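Local coordinates for molybdenum-binding-protein (Azotobacter vinelandii, PDB 1H9K) that binds molybdate-type oxyanions such as tungstate as a trimer, probably for intracellular molybdenum storage or homeostasis, at residues 7-12 against 62-67. Sequence-based numbering, arbitrary orientation.
Sequences SARNVF and VKAPWV. With WO4 (tungstate(VI)ion), chain C.
The carboxamide of N10 lies beside the carbonyl of V62, its ND2 bonding to V62 O (3.1 Å) from above the carbonyl plane, while V67 CG2 comes 4.0 Å from N10 ND2. The guanidinium of R9 holds S7 O at its edge, in plane, through NE and NH2, with tungstate O4 oblique to it; K63 CB sits 3.5 Å above the W66 ring, over its centre. With CG anti to the carbonyl carbon (chi1 -56°), the N10 amide reaches back over its own strand pairing, where V62 N gives N10 O a nearly straight bond of 2.9 Å and N10 N returns a weak one to V62 O. Asparagine suits the place because OD1 can meanwhile accept from T111 N. Bends at chi2 (-64°) and chi3 (82°) fold the R9 guanidinium back onto S7 O. Both segments line the tungstate site: R9 N and A64 N donate to O2, the latter straight on, and S7 OG and K63 NZ to O3; K63 NZ also bonds M113 O of the second subunit. Small A64 CB touches both O2 and R9 CG. Were R9 an alanine, S7 O would probably lose both guanidinium donors and E121 of the second subunit its salt-bridge mate. T115 OG1 there adds another anion bond, making this an intersubunit oxyanion site. Within the TOBE (OB-clan) domain, the contact joins antiparallel strands 10-21 and 57-62, with strand 109-115 packed against R9, N10, A64 and V67.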
loop_
_atom_site.group_PDB
_atom_site.type_symbol
_atom_site.label_atom_id
_atom_site.label_comp_id
_atom_site.label_asym_id
_atom_site.label_seq_id
_atom_site.Cartn_x
_atom_site.Cartn_y
_atom_site.Cartn_z
ATOM N N SER A 7 8.749 8.495 9.314
ATOM C CA SER A 7 7.486 9.213 9.129
ATOM C C SER A 7 6.272 8.421 9.589
ATOM O O SER A 7 5.244 9.019 9.956
ATOM C CB SER A 7 7.327 9.618 7.651
ATOM O OG SER A 7 7.320 8.446 6.817
ATOM N N ALA A 8 6.363 7.105 9.489
ATOM C CA ALA A 8 5.212 6.273 9.855
ATOM C C ALA A 8 4.591 6.680 11.161
ATOM O O ALA A 8 5.244 6.765 12.193
ATOM C CB ALA A 8 5.675 4.800 9.879
ATOM N N ARG A 9 3.233 6.761 11.165
ATOM C CA ARG A 9 2.573 7.127 12.394
ATOM C C ARG A 9 2.566 5.942 13.370
ATOM O O ARG A 9 2.392 6.115 14.574
ATOM C CB ARG A 9 1.142 7.613 12.174
ATOM C CG ARG A 9 1.037 8.896 11.333
ATOM C CD ARG A 9 1.711 10.050 12.066
ATOM N NE ARG A 9 3.141 10.082 11.902
ATOM C CZ ARG A 9 4.040 10.603 12.737
ATOM N NH1 ARG A 9 3.661 11.204 13.876
ATOM N NH2 ARG A 9 5.316 10.551 12.463
ATOM N N ASN A 10 2.807 4.733 12.874
ATOM C CA ASN A 10 2.764 3.621 13.813
ATOM C C ASN A 10 4.098 2.885 13.838
ATOM O O ASN A 10 4.550 2.391 12.801
ATOM C CB ASN A 10 1.739 2.601 13.267
ATOM C CG ASN A 10 0.382 3.257 13.059
ATOM O OD1 ASN A 10 -0.198 3.723 14.062
ATOM N ND2 ASN A 10 -0.161 3.395 11.894
ATOM N N VAL A 11 4.798 2.989 14.964
ATOM C CA VAL A 11 6.082 2.288 15.109
ATOM C C VAL A 11 6.075 1.536 16.447
ATOM O O VAL A 11 5.941 2.183 17.493
ATOM C CB VAL A 11 7.237 3.312 15.101
ATOM C CG1 VAL A 11 8.599 2.633 15.322
ATOM C CG2 VAL A 11 7.368 4.104 13.795
ATOM N N PHE A 12 5.959 0.209 16.412
ATOM C CA PHE A 12 5.736 -0.522 17.658
ATOM C C PHE A 12 6.916 -1.417 18.005
ATOM O O PHE A 12 7.449 -2.049 17.084
ATOM C CB PHE A 12 4.539 -1.459 17.479
ATOM C CG PHE A 12 3.270 -0.779 17.041
ATOM C CD1 PHE A 12 2.684 -1.128 15.846
ATOM C CD2 PHE A 12 2.689 0.168 17.852
ATOM C CE1 PHE A 12 1.482 -0.512 15.483
ATOM C CE2 PHE A 12 1.516 0.813 17.481
ATOM C CZ PHE A 12 0.924 0.464 16.287
ATOM N N VAL A 62 4.118 0.711 10.434
ATOM C CA VAL A 62 2.948 0.698 9.516
ATOM C C VAL A 62 2.568 2.130 9.174
ATOM O O VAL A 62 2.257 2.911 10.066
ATOM C CB VAL A 62 1.755 -0.016 10.180
ATOM C CG1 VAL A 62 0.579 -0.020 9.185
ATOM C CG2 VAL A 62 2.062 -1.447 10.578
ATOM N N LYS A 63 2.540 2.478 7.872
ATOM C CA LYS A 63 2.158 3.865 7.525
ATOM C C LYS A 63 0.671 4.038 7.768
ATOM O O LYS A 63 -0.147 3.153 7.485
ATOM C CB LYS A 63 2.507 4.052 6.051
ATOM C CG LYS A 63 3.084 5.380 5.603
ATOM C CD LYS A 63 2.832 5.537 4.088
ATOM C CE LYS A 63 2.615 7.067 3.838
ATOM N NZ LYS A 63 3.962 7.710 3.871
ATOM N N ALA A 64 0.242 5.237 8.179
ATOM C CA ALA A 64 -1.193 5.477 8.448
ATOM C C ALA A 64 -2.174 5.150 7.353
ATOM O O ALA A 64 -3.228 4.534 7.599
ATOM C CB ALA A 64 -1.377 6.914 8.909
ATOM N N PRO A 65 -1.931 5.496 6.090
ATOM C CA PRO A 65 -2.785 5.190 4.962
ATOM C C PRO A 65 -2.907 3.709 4.673
ATOM O O PRO A 65 -3.762 3.327 3.880
ATOM C CB PRO A 65 -2.175 5.886 3.752
ATOM C CG PRO A 65 -0.949 6.562 4.208
ATOM C CD PRO A 65 -0.772 6.317 5.665
ATOM N N TRP A 66 -2.108 2.853 5.300
ATOM C CA TRP A 66 -2.173 1.431 5.050
ATOM C C TRP A 66 -3.137 0.770 6.024
ATOM O O TRP A 66 -3.339 -0.446 5.964
ATOM C CB TRP A 66 -0.762 0.819 5.190
ATOM C CG TRP A 66 0.291 1.369 4.262
ATOM C CD1 TRP A 66 0.055 2.233 3.223
ATOM C CD2 TRP A 66 1.701 1.111 4.243
ATOM N NE1 TRP A 66 1.213 2.549 2.571
ATOM C CE2 TRP A 66 2.242 1.850 3.173
ATOM C CE3 TRP A 66 2.564 0.338 5.026
ATOM C CZ2 TRP A 66 3.599 1.854 2.868
ATOM C CZ3 TRP A 66 3.920 0.336 4.701
ATOM C CH2 TRP A 66 4.434 1.073 3.630
ATOM N N VAL A 67 -3.690 1.487 6.997
ATOM C CA VAL A 67 -4.603 0.909 7.973
ATOM C C VAL A 67 -6.066 1.191 7.638
ATOM O O VAL A 67 -6.448 2.371 7.505
ATOM C CB VAL A 67 -4.294 1.572 9.358
ATOM C CG1 VAL A 67 -5.192 1.020 10.463
ATOM C CG2 VAL A 67 -2.829 1.309 9.688
HETATM W W WO4 C . 2.906 8.637 7.575
HETATM O O1 WO4 C . 1.746 8.813 6.166
HETATM O O2 WO4 C . 2.135 7.363 8.588
HETATM O O3 WO4 C . 4.484 8.065 6.905
HETATM O O4 WO4 C . 3.025 10.240 8.387
#